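Local coordinates for protein L-talarate/galactarate dehydratase (PDB 2PP0) that dehydrates L-talarate and galactarate to 5-keto-4-deoxy-D-glucarate, and also interconverts L-talarate and galactarate, as a magnesium-dependent member of the enolase superfamily, at residues B[248-253]-B[297-302]; B[317-322]-B[340-345]; B[159-164]-B[365-370]; B[330-335]-B[351-356]; B[174-179]-B[206-211]. All coordinates share one frame; numbering follows the deposited sequence.

Contact 1 (B[248-253]-B[297-302]); sequences LIWIEE and FVQPDA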
# COMPACT_ATOMS: atom_id res chain seq x y z
N LEU B 248 29.19 -14.10 6.26
CA LEU B 248 28.45 -12.91 6.66
C LEU B 248 27.00 -12.89 6.18
O LEU B 248 26.67 -13.46 5.14
CB LEU B 248 29.16 -11.66 6.13
CG LEU B 248 30.61 -11.45 6.58
CD1 LEU B 248 31.20 -10.25 5.86
CD2 LEU B 248 30.65 -11.25 8.09
N ILE B 249 26.14 -12.22 6.94
CA ILE B 249 24.73 -12.10 6.56
C ILE B 249 24.69 -11.18 5.34
O ILE B 249 23.87 -11.37 4.44
CB ILE B 249 23.88 -11.47 7.70
CG1 ILE B 249 23.89 -12.40 8.92
CG2 ILE B 249 22.46 -11.24 7.21
CD1 ILE B 249 23.36 -13.81 8.62
N TRP B 250 25.57 -10.18 5.32
CA TRP B 250 25.65 -9.26 4.19
C TRP B 250 26.86 -8.33 4.25
O TRP B 250 27.52 -8.20 5.28
CB TRP B 250 24.37 -8.42 4.07
CG TRP B 250 24.19 -7.33 5.11
CD1 TRP B 250 25.05 -6.28 5.37
CD2 TRP B 250 23.07 -7.15 5.99
NE1 TRP B 250 24.52 -5.47 6.35
CE2 TRP B 250 23.31 -5.97 6.75
CE3 TRP B 250 21.88 -7.86 6.20
CZ2 TRP B 250 22.41 -5.50 7.71
CZ3 TRP B 250 20.98 -7.39 7.16
CH2 TRP B 250 21.25 -6.22 7.90
N ILE B 251 27.16 -7.70 3.12
CA ILE B 251 28.25 -6.72 3.02
C ILE B 251 27.49 -5.45 2.62
O ILE B 251 26.94 -5.37 1.53
CB ILE B 251 29.27 -7.08 1.92
CG1 ILE B 251 30.00 -8.37 2.30
CG2 ILE B 251 30.28 -5.94 1.75
CD1 ILE B 251 30.86 -8.94 1.18
N GLU B 252 27.47 -4.48 3.51
CA GLU B 252 26.73 -3.25 3.27
C GLU B 252 27.56 -2.11 2.68
O GLU B 252 28.73 -1.94 3.01
CB GLU B 252 26.10 -2.80 4.58
CG GLU B 252 25.22 -1.56 4.50
CD GLU B 252 24.57 -1.25 5.83
OE1 GLU B 252 24.56 -2.15 6.70
OE2 GLU B 252 24.05 -0.13 6.01
N GLU B 253 26.92 -1.34 1.81
CA GLU B 253 27.56 -0.20 1.17
C GLU B 253 29.04 -0.37 0.83
O GLU B 253 29.89 0.37 1.32
CB GLU B 253 27.40 1.04 2.06
CG GLU B 253 25.98 1.56 2.11
CD GLU B 253 25.92 3.05 2.40
OE1 GLU B 253 26.32 3.46 3.51
OE2 GLU B 253 25.47 3.80 1.51
N PHE B 297 19.79 -7.04 -0.28
CA PHE B 297 19.05 -6.43 0.83
C PHE B 297 18.86 -4.95 0.49
O PHE B 297 19.81 -4.27 0.09
CB PHE B 297 19.84 -6.50 2.15
CG PHE B 297 19.78 -7.83 2.85
CD1 PHE B 297 20.60 -8.88 2.45
CD2 PHE B 297 18.91 -8.02 3.92
CE1 PHE B 297 20.55 -10.11 3.11
CE2 PHE B 297 18.86 -9.24 4.59
CZ PHE B 297 19.68 -10.29 4.18
N VAL B 298 17.63 -4.47 0.64
CA VAL B 298 17.33 -3.07 0.37
C VAL B 298 17.23 -2.38 1.73
O VAL B 298 16.48 -2.83 2.60
CB VAL B 298 16.00 -2.92 -0.40
CG1 VAL B 298 15.65 -1.45 -0.59
CG2 VAL B 298 16.11 -3.62 -1.75
N GLN B 299 18.00 -1.31 1.91
CA GLN B 299 18.03 -0.61 3.19
C GLN B 299 17.51 0.82 3.16
O GLN B 299 18.30 1.78 3.21
CB GLN B 299 19.45 -0.64 3.74
CG GLN B 299 19.98 -2.05 3.87
CD GLN B 299 21.42 -2.09 4.32
OE1 GLN B 299 22.31 -1.65 3.59
NE2 GLN B 299 21.65 -2.61 5.52
N PRO B 300 16.19 0.99 3.10
CA PRO B 300 15.64 2.34 3.08
C PRO B 300 15.58 2.93 4.48
O PRO B 300 15.69 2.21 5.48
CB PRO B 300 14.27 2.14 2.43
CG PRO B 300 13.86 0.79 2.95
CD PRO B 300 15.13 -0.03 2.94
N ASP B 301 15.43 4.25 4.54
CA ASP B 301 15.39 4.99 5.80
C ASP B 301 14.14 5.87 5.66
O ASP B 301 14.13 6.79 4.85
CB ASP B 301 16.66 5.84 5.88
CG ASP B 301 16.76 6.66 7.16
OD1 ASP B 301 15.81 7.41 7.45
OD2 ASP B 301 17.79 6.56 7.85
N ALA B 302 13.10 5.58 6.43
CA ALA B 302 11.86 6.36 6.32
C ALA B 302 12.09 7.86 6.47
O ALA B 302 11.60 8.65 5.67
CB ALA B 302 10.82 5.86 7.34

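Contact 2 (B[317-322]-B[340-345]); sequences LAAKHG and AYPLEP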
# COMPACT_ATOMS: atom_id res chain seq x y z
N LEU B 317 8.08 -2.47 -3.78
CA LEU B 317 8.92 -2.68 -4.96
C LEU B 317 10.00 -3.71 -4.67
O LEU B 317 10.23 -4.63 -5.46
CB LEU B 317 9.57 -1.35 -5.39
CG LEU B 317 10.47 -1.43 -6.63
CD1 LEU B 317 9.67 -1.95 -7.82
CD2 LEU B 317 11.04 -0.04 -6.94
N ALA B 318 10.66 -3.57 -3.52
CA ALA B 318 11.71 -4.51 -3.13
C ALA B 318 11.18 -5.93 -3.04
O ALA B 318 11.83 -6.88 -3.47
CB ALA B 318 12.32 -4.09 -1.79
N ALA B 319 9.99 -6.08 -2.45
CA ALA B 319 9.36 -7.38 -2.29
C ALA B 319 9.03 -7.98 -3.65
O ALA B 319 9.20 -9.18 -3.87
CB ALA B 319 8.08 -7.25 -1.45
N LYS B 320 8.56 -7.14 -4.57
CA LYS B 320 8.22 -7.59 -5.91
C LYS B 320 9.47 -8.15 -6.60
O LYS B 320 9.38 -9.06 -7.43
CB LYS B 320 7.65 -6.42 -6.72
CG LYS B 320 7.10 -6.83 -8.09
CD LYS B 320 6.51 -5.64 -8.85
CE LYS B 320 7.57 -4.61 -9.22
NZ LYS B 320 7.03 -3.50 -10.06
N HIS B 321 10.64 -7.61 -6.25
CA HIS B 321 11.90 -8.06 -6.83
C HIS B 321 12.58 -9.14 -6.01
O HIS B 321 13.75 -9.46 -6.24
CB HIS B 321 12.85 -6.87 -7.03
CG HIS B 321 12.56 -6.06 -8.25
ND1 HIS B 321 11.45 -5.26 -8.37
CD2 HIS B 321 13.21 -5.98 -9.44
CE1 HIS B 321 11.42 -4.71 -9.57
NE2 HIS B 321 12.48 -5.13 -10.24
N GLY B 322 11.86 -9.70 -5.04
CA GLY B 322 12.39 -10.77 -4.22
C GLY B 322 13.56 -10.44 -3.31
O GLY B 322 14.30 -11.34 -2.90
N ALA B 340 5.80 -5.44 8.93
CA ALA B 340 4.84 -5.56 7.84
C ALA B 340 5.45 -6.09 6.54
O ALA B 340 4.73 -6.32 5.57
CB ALA B 340 4.19 -4.21 7.58
N TYR B 341 6.76 -6.31 6.51
CA TYR B 341 7.41 -6.81 5.29
C TYR B 341 7.17 -8.31 5.14
O TYR B 341 7.30 -9.07 6.10
CB TYR B 341 8.91 -6.51 5.34
CG TYR B 341 9.59 -6.60 3.99
CD1 TYR B 341 9.28 -5.71 2.96
CD2 TYR B 341 10.52 -7.61 3.72
CE1 TYR B 341 9.87 -5.82 1.70
CE2 TYR B 341 11.11 -7.72 2.46
CZ TYR B 341 10.78 -6.83 1.46
OH TYR B 341 11.33 -6.96 0.21
N PRO B 342 6.80 -8.77 3.93
CA PRO B 342 6.53 -10.19 3.68
C PRO B 342 7.71 -11.15 3.88
O PRO B 342 7.51 -12.25 4.39
CB PRO B 342 5.99 -10.19 2.25
CG PRO B 342 6.69 -9.02 1.63
CD PRO B 342 6.59 -7.97 2.71
N LEU B 343 8.91 -10.75 3.49
CA LEU B 343 10.08 -11.62 3.67
C LEU B 343 10.74 -11.27 5.01
O LEU B 343 10.62 -10.15 5.49
CB LEU B 343 11.06 -11.46 2.51
CG LEU B 343 10.47 -11.79 1.12
CD1 LEU B 343 11.58 -11.75 0.07
CD2 LEU B 343 9.81 -13.17 1.14
N GLU B 344 11.44 -12.24 5.61
CA GLU B 344 12.08 -12.04 6.91
C GLU B 344 13.13 -10.92 6.86
O GLU B 344 14.14 -11.03 6.16
CB GLU B 344 12.72 -13.36 7.38
CG GLU B 344 13.11 -13.45 8.86
CD GLU B 344 11.92 -13.67 9.80
OE1 GLU B 344 11.00 -14.44 9.45
OE2 GLU B 344 11.91 -13.08 10.90
N PRO B 345 12.89 -9.82 7.60
CA PRO B 345 13.79 -8.66 7.66
C PRO B 345 14.69 -8.60 8.89
O PRO B 345 14.60 -9.44 9.79
CB PRO B 345 12.81 -7.50 7.64
CG PRO B 345 11.77 -8.00 8.62
CD PRO B 345 11.59 -9.48 8.22

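Contact 3 (B[159-164]-B[365-370]); sequences RDSVQC and DGRMWI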
# COMPACT_ATOMS: atom_id res chain seq x y z
N ARG B 159 4.77 -10.56 11.35
CA ARG B 159 5.49 -11.04 12.53
C ARG B 159 5.26 -10.12 13.72
O ARG B 159 4.95 -8.94 13.55
CB ARG B 159 6.99 -11.17 12.23
CG ARG B 159 7.66 -9.89 11.74
CD ARG B 159 9.04 -10.19 11.14
NE ARG B 159 8.95 -11.01 9.93
CZ ARG B 159 8.52 -10.58 8.75
NH1 ARG B 159 8.14 -9.31 8.60
NH2 ARG B 159 8.44 -11.41 7.72
N ASP B 160 5.41 -10.66 14.93
CA ASP B 160 5.21 -9.90 16.17
C ASP B 160 6.50 -9.35 16.75
O ASP B 160 6.48 -8.60 17.73
CB ASP B 160 4.53 -10.77 17.23
CG ASP B 160 3.22 -11.37 16.75
OD1 ASP B 160 2.36 -10.61 16.24
OD2 ASP B 160 3.05 -12.60 16.90
N SER B 161 7.63 -9.75 16.17
CA SER B 161 8.94 -9.29 16.60
C SER B 161 9.88 -9.37 15.39
O SER B 161 9.58 -10.06 14.42
CB SER B 161 9.48 -10.17 17.74
OG SER B 161 9.69 -11.50 17.33
N VAL B 162 11.00 -8.66 15.46
CA VAL B 162 11.95 -8.64 14.34
C VAL B 162 13.39 -8.92 14.78
O VAL B 162 13.84 -8.38 15.79
CB VAL B 162 11.91 -7.27 13.62
CG1 VAL B 162 12.89 -7.25 12.45
CG2 VAL B 162 10.50 -6.98 13.12
N GLN B 163 14.09 -9.74 14.01
CA GLN B 163 15.50 -10.06 14.29
C GLN B 163 16.21 -8.72 14.40
O GLN B 163 16.00 -7.84 13.58
CB GLN B 163 16.15 -10.81 13.13
CG GLN B 163 15.55 -12.14 12.75
CD GLN B 163 16.24 -12.72 11.53
OE1 GLN B 163 16.24 -12.12 10.46
NE2 GLN B 163 16.83 -13.89 11.70
N CYS B 164 17.08 -8.58 15.40
CA CYS B 164 17.78 -7.32 15.60
C CYS B 164 19.29 -7.49 15.76
O CYS B 164 19.75 -8.42 16.43
CB CYS B 164 17.19 -6.63 16.85
SG CYS B 164 17.70 -4.93 17.14
N ASP B 365 15.83 -12.65 23.15
CA ASP B 365 16.25 -13.75 22.30
C ASP B 365 16.56 -13.36 20.86
O ASP B 365 16.08 -13.99 19.91
CB ASP B 365 15.19 -14.86 22.33
CG ASP B 365 15.06 -15.51 23.69
OD1 ASP B 365 16.10 -15.96 24.23
OD2 ASP B 365 13.93 -15.57 24.23
N GLY B 366 17.38 -12.32 20.70
CA GLY B 366 17.78 -11.87 19.37
C GLY B 366 16.73 -11.14 18.56
O GLY B 366 16.94 -10.89 17.37
N ARG B 367 15.61 -10.77 19.18
CA ARG B 367 14.55 -10.07 18.45
C ARG B 367 13.97 -8.88 19.22
O ARG B 367 13.98 -8.86 20.46
CB ARG B 367 13.42 -11.05 18.11
CG ARG B 367 13.87 -12.32 17.39
CD ARG B 367 12.69 -13.26 17.14
NE ARG B 367 11.82 -12.79 16.06
CZ ARG B 367 12.01 -13.06 14.78
NH1 ARG B 367 13.04 -13.80 14.39
NH2 ARG B 367 11.16 -12.60 13.87
N MET B 368 13.48 -7.88 18.49
CA MET B 368 12.88 -6.72 19.13
C MET B 368 11.37 -6.94 19.01
O MET B 368 10.85 -7.22 17.93
CB MET B 368 13.31 -5.43 18.42
CG MET B 368 13.26 -4.17 19.30
SD MET B 368 14.34 -4.21 20.79
CE MET B 368 15.82 -3.39 20.17
N TRP B 369 10.67 -6.84 20.14
CA TRP B 369 9.23 -7.08 20.15
C TRP B 369 8.36 -5.85 20.03
O TRP B 369 8.66 -4.79 20.58
CB TRP B 369 8.85 -7.84 21.42
CG TRP B 369 9.33 -9.24 21.40
CD1 TRP B 369 10.62 -9.67 21.56
CD2 TRP B 369 8.55 -10.41 21.12
NE1 TRP B 369 10.69 -11.03 21.38
CE2 TRP B 369 9.43 -11.51 21.12
CE3 TRP B 369 7.19 -10.63 20.88
CZ2 TRP B 369 8.99 -12.81 20.87
CZ3 TRP B 369 6.75 -11.93 20.63
CH2 TRP B 369 7.66 -13.00 20.63
N ILE B 370 7.26 -6.00 19.29
CA ILE B 370 6.31 -4.91 19.11
C ILE B 370 5.41 -4.91 20.34
O ILE B 370 4.80 -5.93 20.67
CB ILE B 370 5.42 -5.15 17.86
CG1 ILE B 370 6.30 -5.26 16.61
CG2 ILE B 370 4.42 -4.01 17.71
CD1 ILE B 370 5.51 -5.58 15.35
O HOH W 1 4.31 -8.39 19.55

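Contact 4 (B[330-335]-B[351-356]); sequences AMEVHL and EWLNPL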
# COMPACT_ATOMS: atom_id res chain seq x y z
N ALA B 330 16.61 4.55 13.02
CA ALA B 330 15.25 4.78 13.50
C ALA B 330 14.41 3.52 13.76
O ALA B 330 13.33 3.37 13.19
CB ALA B 330 14.52 5.70 12.52
N MET B 331 14.90 2.64 14.63
CA MET B 331 14.17 1.41 14.93
C MET B 331 12.78 1.70 15.52
O MET B 331 11.87 0.88 15.40
CB MET B 331 14.98 0.50 15.88
CG MET B 331 15.44 1.15 17.18
SD MET B 331 16.44 0.04 18.22
CE MET B 331 16.25 0.85 19.81
N GLU B 332 12.63 2.88 16.11
CA GLU B 332 11.36 3.28 16.71
C GLU B 332 10.27 3.33 15.64
O GLU B 332 9.08 3.15 15.94
CB GLU B 332 11.49 4.64 17.39
CG GLU B 332 12.42 4.67 18.62
CD GLU B 332 13.90 4.48 18.29
OE1 GLU B 332 14.30 4.67 17.12
OE2 GLU B 332 14.68 4.16 19.22
N VAL B 333 10.68 3.58 14.40
CA VAL B 333 9.74 3.63 13.29
C VAL B 333 9.86 2.37 12.43
O VAL B 333 8.85 1.77 12.05
CB VAL B 333 10.00 4.85 12.39
CG1 VAL B 333 9.07 4.81 11.19
CG2 VAL B 333 9.79 6.15 13.18
N HIS B 334 11.09 1.97 12.13
CA HIS B 334 11.30 0.80 11.29
C HIS B 334 10.87 -0.54 11.86
O HIS B 334 10.72 -1.51 11.12
CB HIS B 334 12.77 0.74 10.84
CG HIS B 334 13.21 1.94 10.07
ND1 HIS B 334 12.47 2.48 9.04
CD2 HIS B 334 14.33 2.70 10.16
CE1 HIS B 334 13.11 3.52 8.54
NE2 HIS B 334 14.24 3.68 9.20
N LEU B 335 10.67 -0.62 13.18
CA LEU B 335 10.22 -1.89 13.77
C LEU B 335 8.85 -2.22 13.19
O LEU B 335 8.59 -3.36 12.81
CB LEU B 335 10.11 -1.79 15.29
CG LEU B 335 9.46 -2.99 16.00
CD1 LEU B 335 10.32 -4.23 15.84
CD2 LEU B 335 9.27 -2.68 17.48
N GLU B 351 21.29 2.91 20.56
CA GLU B 351 20.64 3.31 21.80
C GLU B 351 20.48 4.83 21.80
O GLU B 351 19.80 5.40 22.65
CB GLU B 351 21.48 2.89 23.01
CG GLU B 351 22.85 3.55 23.08
CD GLU B 351 23.94 2.75 22.38
OE1 GLU B 351 23.72 2.25 21.26
OE2 GLU B 351 25.04 2.62 22.97
N TRP B 352 21.11 5.47 20.82
CA TRP B 352 21.11 6.92 20.68
C TRP B 352 19.80 7.64 20.95
O TRP B 352 19.77 8.64 21.65
CB TRP B 352 21.60 7.29 19.28
CG TRP B 352 22.99 6.84 18.97
CD1 TRP B 352 23.83 6.13 19.79
CD2 TRP B 352 23.70 7.05 17.75
NE1 TRP B 352 25.02 5.89 19.14
CE2 TRP B 352 24.97 6.44 17.89
CE3 TRP B 352 23.39 7.69 16.54
CZ2 TRP B 352 25.93 6.46 16.87
CZ3 TRP B 352 24.34 7.71 15.53
CH2 TRP B 352 25.59 7.09 15.70
N LEU B 353 18.71 7.13 20.37
CA LEU B 353 17.41 7.78 20.53
C LEU B 353 16.62 7.39 21.78
O LEU B 353 15.60 8.00 22.08
CB LEU B 353 16.55 7.52 19.29
CG LEU B 353 17.22 7.86 17.95
CD1 LEU B 353 16.22 7.66 16.81
CD2 LEU B 353 17.72 9.30 17.95
N ASN B 354 17.10 6.38 22.52
CA ASN B 354 16.40 5.93 23.72
C ASN B 354 15.91 7.05 24.63
O ASN B 354 14.75 7.07 25.03
CB ASN B 354 17.27 4.97 24.55
CG ASN B 354 17.43 3.62 23.90
OD1 ASN B 354 16.66 3.25 23.02
ND2 ASN B 354 18.42 2.86 24.35
N PRO B 355 16.78 8.01 24.97
CA PRO B 355 16.39 9.12 25.85
C PRO B 355 15.34 10.10 25.33
O PRO B 355 14.81 10.91 26.09
CB PRO B 355 17.72 9.81 26.16
CG PRO B 355 18.55 9.51 24.95
CD PRO B 355 18.23 8.07 24.67
N LEU B 356 15.01 10.04 24.04
CA LEU B 356 14.01 10.95 23.49
C LEU B 356 12.59 10.52 23.84
O LEU B 356 11.66 11.33 23.80
CB LEU B 356 14.12 11.02 21.96
CG LEU B 356 15.34 11.70 21.32
CD1 LEU B 356 15.18 11.64 19.81
CD2 LEU B 356 15.45 13.15 21.79
O HOH W 2 17.96 4.49 19.37

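Contact 5 (B[174-179]-B[206-211]); sequences TPLDQV and DIRRLT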
# COMPACT_ATOMS: atom_id res chain seq x y z
N THR B 174 36.49 2.74 17.77
CA THR B 174 36.53 1.82 18.90
C THR B 174 37.65 0.78 18.77
O THR B 174 37.67 0.00 17.81
CB THR B 174 35.18 1.09 19.05
OG1 THR B 174 34.12 2.06 19.15
CG2 THR B 174 35.17 0.20 20.29
N PRO B 175 38.59 0.75 19.73
CA PRO B 175 39.69 -0.22 19.67
C PRO B 175 39.13 -1.64 19.65
O PRO B 175 38.03 -1.89 20.17
CB PRO B 175 40.48 0.07 20.95
CG PRO B 175 40.22 1.54 21.17
CD PRO B 175 38.74 1.65 20.89
N LEU B 176 39.87 -2.57 19.07
CA LEU B 176 39.43 -3.96 18.97
C LEU B 176 38.96 -4.60 20.28
O LEU B 176 37.89 -5.22 20.31
CB LEU B 176 40.54 -4.82 18.36
CG LEU B 176 40.22 -6.31 18.19
CD1 LEU B 176 38.91 -6.47 17.43
CD2 LEU B 176 41.36 -7.00 17.45
N ASP B 177 39.73 -4.45 21.35
CA ASP B 177 39.35 -5.05 22.62
C ASP B 177 38.01 -4.53 23.13
O ASP B 177 37.25 -5.26 23.77
CB ASP B 177 40.43 -4.82 23.69
CG ASP B 177 40.59 -3.36 24.07
OD1 ASP B 177 41.25 -3.09 25.10
OD2 ASP B 177 40.07 -2.48 23.34
N GLN B 178 37.71 -3.26 22.86
CA GLN B 178 36.45 -2.67 23.30
C GLN B 178 35.30 -3.17 22.42
O GLN B 178 34.17 -3.33 22.89
CB GLN B 178 36.52 -1.14 23.25
CG GLN B 178 35.21 -0.46 23.63
CD GLN B 178 34.86 -0.62 25.10
OE1 GLN B 178 33.69 -0.72 25.46
NE2 GLN B 178 35.88 -0.62 25.96
N VAL B 179 35.58 -3.40 21.14
CA VAL B 179 34.55 -3.91 20.23
C VAL B 179 34.14 -5.29 20.73
O VAL B 179 32.96 -5.64 20.71
CB VAL B 179 35.07 -4.05 18.78
CG1 VAL B 179 34.06 -4.83 17.93
CG2 VAL B 179 35.31 -2.68 18.17
N ASP B 206 41.13 -4.24 8.95
CA ASP B 206 39.70 -4.57 8.91
C ASP B 206 39.52 -6.08 8.94
O ASP B 206 38.62 -6.60 9.60
CB ASP B 206 39.04 -4.01 7.65
CG ASP B 206 38.62 -2.57 7.81
OD1 ASP B 206 38.60 -2.07 8.95
OD2 ASP B 206 38.29 -1.93 6.78
N ILE B 207 40.37 -6.79 8.20
CA ILE B 207 40.31 -8.24 8.17
C ILE B 207 40.67 -8.75 9.56
O ILE B 207 40.06 -9.70 10.06
CB ILE B 207 41.32 -8.83 7.14
CG1 ILE B 207 40.85 -8.52 5.72
CG2 ILE B 207 41.47 -10.33 7.36
CD1 ILE B 207 39.46 -9.06 5.40
N ARG B 208 41.65 -8.10 10.18
CA ARG B 208 42.10 -8.46 11.51
C ARG B 208 40.96 -8.35 12.52
O ARG B 208 40.69 -9.29 13.28
CB ARG B 208 43.26 -7.55 11.93
CG ARG B 208 43.69 -7.72 13.38
CD ARG B 208 44.90 -6.87 13.70
NE ARG B 208 45.26 -6.99 15.11
CZ ARG B 208 44.64 -6.35 16.10
NH1 ARG B 208 43.63 -5.54 15.84
NH2 ARG B 208 45.04 -6.54 17.35
N ARG B 209 40.30 -7.20 12.54
CA ARG B 209 39.19 -6.99 13.45
C ARG B 209 38.05 -7.96 13.16
O ARG B 209 37.47 -8.54 14.07
CB ARG B 209 38.70 -5.54 13.35
CG ARG B 209 39.70 -4.53 13.88
CD ARG B 209 39.55 -3.16 13.24
NE ARG B 209 38.32 -2.46 13.63
CZ ARG B 209 38.05 -2.02 14.85
NH1 ARG B 209 38.92 -2.21 15.84
NH2 ARG B 209 36.92 -1.38 15.09
N LEU B 210 37.73 -8.14 11.87
CA LEU B 210 36.65 -9.04 11.48
C LEU B 210 36.93 -10.48 11.89
O LEU B 210 36.03 -11.19 12.33
CB LEU B 210 36.42 -8.97 9.96
CG LEU B 210 35.25 -9.77 9.37
CD1 LEU B 210 33.94 -9.36 10.05
CD2 LEU B 210 35.16 -9.51 7.88
N THR B 211 38.18 -10.91 11.76
CA THR B 211 38.55 -12.28 12.13
C THR B 211 38.43 -12.47 13.65
O THR B 211 38.00 -13.52 14.12
CB THR B 211 39.99 -12.63 11.70
OG1 THR B 211 40.92 -11.76 12.36
CG2 THR B 211 40.15 -12.48 10.20

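Contact 1 (B[248-253]-B[297-302])
Gln299 NE2 donates to Glu252 OE1 across 3.2 Å, with an N-H...O angle of 163°. The oxygen lies in the plane of the amide, but the amide approaches from above the carboxylate plane. Gln299 OE1 rests on Glu252 CG at 3.1 Å. Glu252 gets there with CG anti to its backbone N (chi1 -177°) and an extended chain. The Gln299 amide nitrogen also reaches the indole, 3.7 Å from Trp250 CZ2. Trp250 turns its edge to the face of Phe297, and CE3 is 3.7 Å from Phe297 CE2. This is an edge-to-face stack with planes at 54°. Strand 274-276 lies between the two barrel strands, and Ala275 packs on Trp250, Phe297 and Gln299. Trp250 NE1 adds a weak bond to Glu252 OE1, and Lys195 makes a salt bridge to the same oxygen. Glu252 is a magnesium ligand beside Asp226, another ligand. Several N-H donors on OE1 would fix the carboxylate's rotation, consistent with a preset metal site.

Contact 2 (B[317-322]-B[340-345])
Tyr341 holds CG anti to its backbone N (chi1 -163°), which swings the phenol out to Ala318 and Ala319 on the last turn of helix 308-320. Leu343 instead sets CG anti to its carbonyl carbon (chi1 -59°), and CD1 reaches Gly322 O at 4.0 Å. The phenol comes in tip first. Tyr341 OH lies 3.6 Å from Ala318 CB. It is also 3.1 Å from Ala319 N, but the angle is too poor for a hydrogen bond. The hydroxyl is bonded instead to Arg323 O, just past the helix. Ala319 CB fits against two rings at once, 3.9 Å from Tyr341 CE1 and 3.8 Å from Pro342 CG. Pro342 CD sits over one face of the tyrosine ring, toward its rim, and so backs it from within the same loop. On the helix, His321 folds back so that ND1 donates to Leu317 O at 3.2 Å. His321 N donates to that oxygen from the opposite face of its plane, so two donors grip one carbonyl at the helix end. Lys320 packs on Lys320 of the second subunit. Gly322, with positive phi, is the C-prime residue of a Schellman motif: Arg323 N bonds to Ala318 O and Gly322 N to Ala319 O. The motif ends the helix and turns the chain into barrel strand 324-325.

Contact 3 (B[159-164]-B[365-370])
Asp160 O is gripped twice: by Ile370 N at 3.1 Å and by a water at 2.8 Å. The same water donates to Ile370 O at 2.7 Å and so links both segments. From here the strands run antiparallel, at 147° between short segments. Val162 and Met368 form a hydrogen-bonded pair, while Ser161 faces Trp369 and Gln163 faces Arg367 in non-hydrogen-bonded pairs. Cys164 N bonds to Gly366 O beyond them. Arg367 bends at chi3 (74°) and takes Ser161 side-on. Arg367 NE meets Ser161 OG in the guanidinium plane at 2.8 Å. Arg367 NH2 reaches Ser161 O at 3.0 Å from above the carbonyl plane, and the same nitrogen makes a salt bridge to Glu344. Ser161 CB lies over the Trp369 indole in a CH-pi contact, 3.6 Å from the centroid of the five-membered ring. On the face that carries Val162 and Met368, Cys164 SG touches Met368 CE at 3.9 Å. Strand 161-166 has strand 346-349 on its far side, and strand 367-369 has strand 362-364. Leu335 of helix 331-339 packs on Val162 and Ile370. Trp369 also packs on Thr20 of the second subunit.

Contact 4 (B[330-335]-B[351-356])
The backbones come nearest at Ala330 and Leu353, CA atoms 7.9 Å apart, where the start of helix 331-339 faces a type I turn from Glu351 to Asn354. Ala330 is the N-cap residue, and its carbonyl oxygen accepts from both Val333 N and His334 N. The turn is closed by Asn354 N to Glu351 O, and a short 3-10 segment starts at Asn354. Glu332 directs its CB toward the turn. Its chain bends at chi2 (69°), which brings the carboxylate across Leu353. Glu332 OE1 is 3.6 Å from Leu353 CD1, and Glu332 OE2 is 3.8 Å from Leu353 CB. No direct hydrogen bond joins the segments. A water accepts from Leu353 N at 2.9 Å and gives a weak bond to Glu332 OE2. The contact lies where the barrel meets the N-terminal domain. Leu353 packs on Leu38 of strand 28-40 and on Ile62 of strand 57-69, two strands of the antiparallel sheet. Met331 puts CG between its backbone N and carbonyl carbon (chi1 55°) and then runs extended, so that Met331 CE comes within 4.0 Å of Asn354 OD1. Burial beside leucine carbons would tend to raise the pKa of Glu332, whereas the nearby helix start would act the other way. Asn354 packs on Ala13 of the second subunit.

Contact 5 (B[174-179]-B[206-211])
Two outer helices of the enolase-superfamily barrel meet here. Thr174, just before helix 176-188, and Leu176 in its first turn take up Arg208 and Arg209 of helix 203-217. Strand 194-197 lies between these helices in the chain. Arg209 grips Thr174 O end-on, with NH2 at 3.1 Å and NH1 at 3.2 Å. NH2 comes nearly along the C=O axis, and the oxygen is tilted 17° from the guanidinium plane. A bend at chi3 (69°) turns the guanidinium toward that carbonyl. Leu176 N lies at the guanidinium edge, 3.4 Å from Arg209 NH1, but both are donors and no bond forms. Val179 CG2 touches Arg209 NH2 at 3.7 Å. Leu176 slides past the stem of Arg209, with Leu176 CD1 4.0 Å from Arg209 CA. The other methyl, Leu176 CD2, is only 3.1 Å from Arg208 NH1, a close fit. Arg208 reaches it with a chain extended as far as NE, while its charge is paired with Glu205. Arg209 also packs on Leu196 of barrel strand 194-197. Its polar partner here is a neutral carbonyl. The positive end of the dipole of helix 176-188 would probably oppose the buried charge, while the Thr174 carbonyl offsets it.

In the fold
Contacts 5, 1, 2 and 4 all lie within the loop of chain closed by contact 3. Contact 5 comes first, then contact 1; the segments of contacts 2 and 4 alternate. Contacts 1 and 2 have centres 13 Å apart and touch through Val298 and Ala318, joining a barrel strand to its outer helix. Contact 3 meets contact 2 at the Tyr341 O to Arg159 NH1 hydrogen bond and contact 4 at Leu335. Contact 5 is far from contact 2, about 33 Å between centres, yet its Leu210 packs on Leu248 of contact 1. Together they tie barrel strands and helices to the mixed sheet of strands 346-349, 161-166, 367-369 and 362-364; contact 1 supplies one of the magnesium ligands.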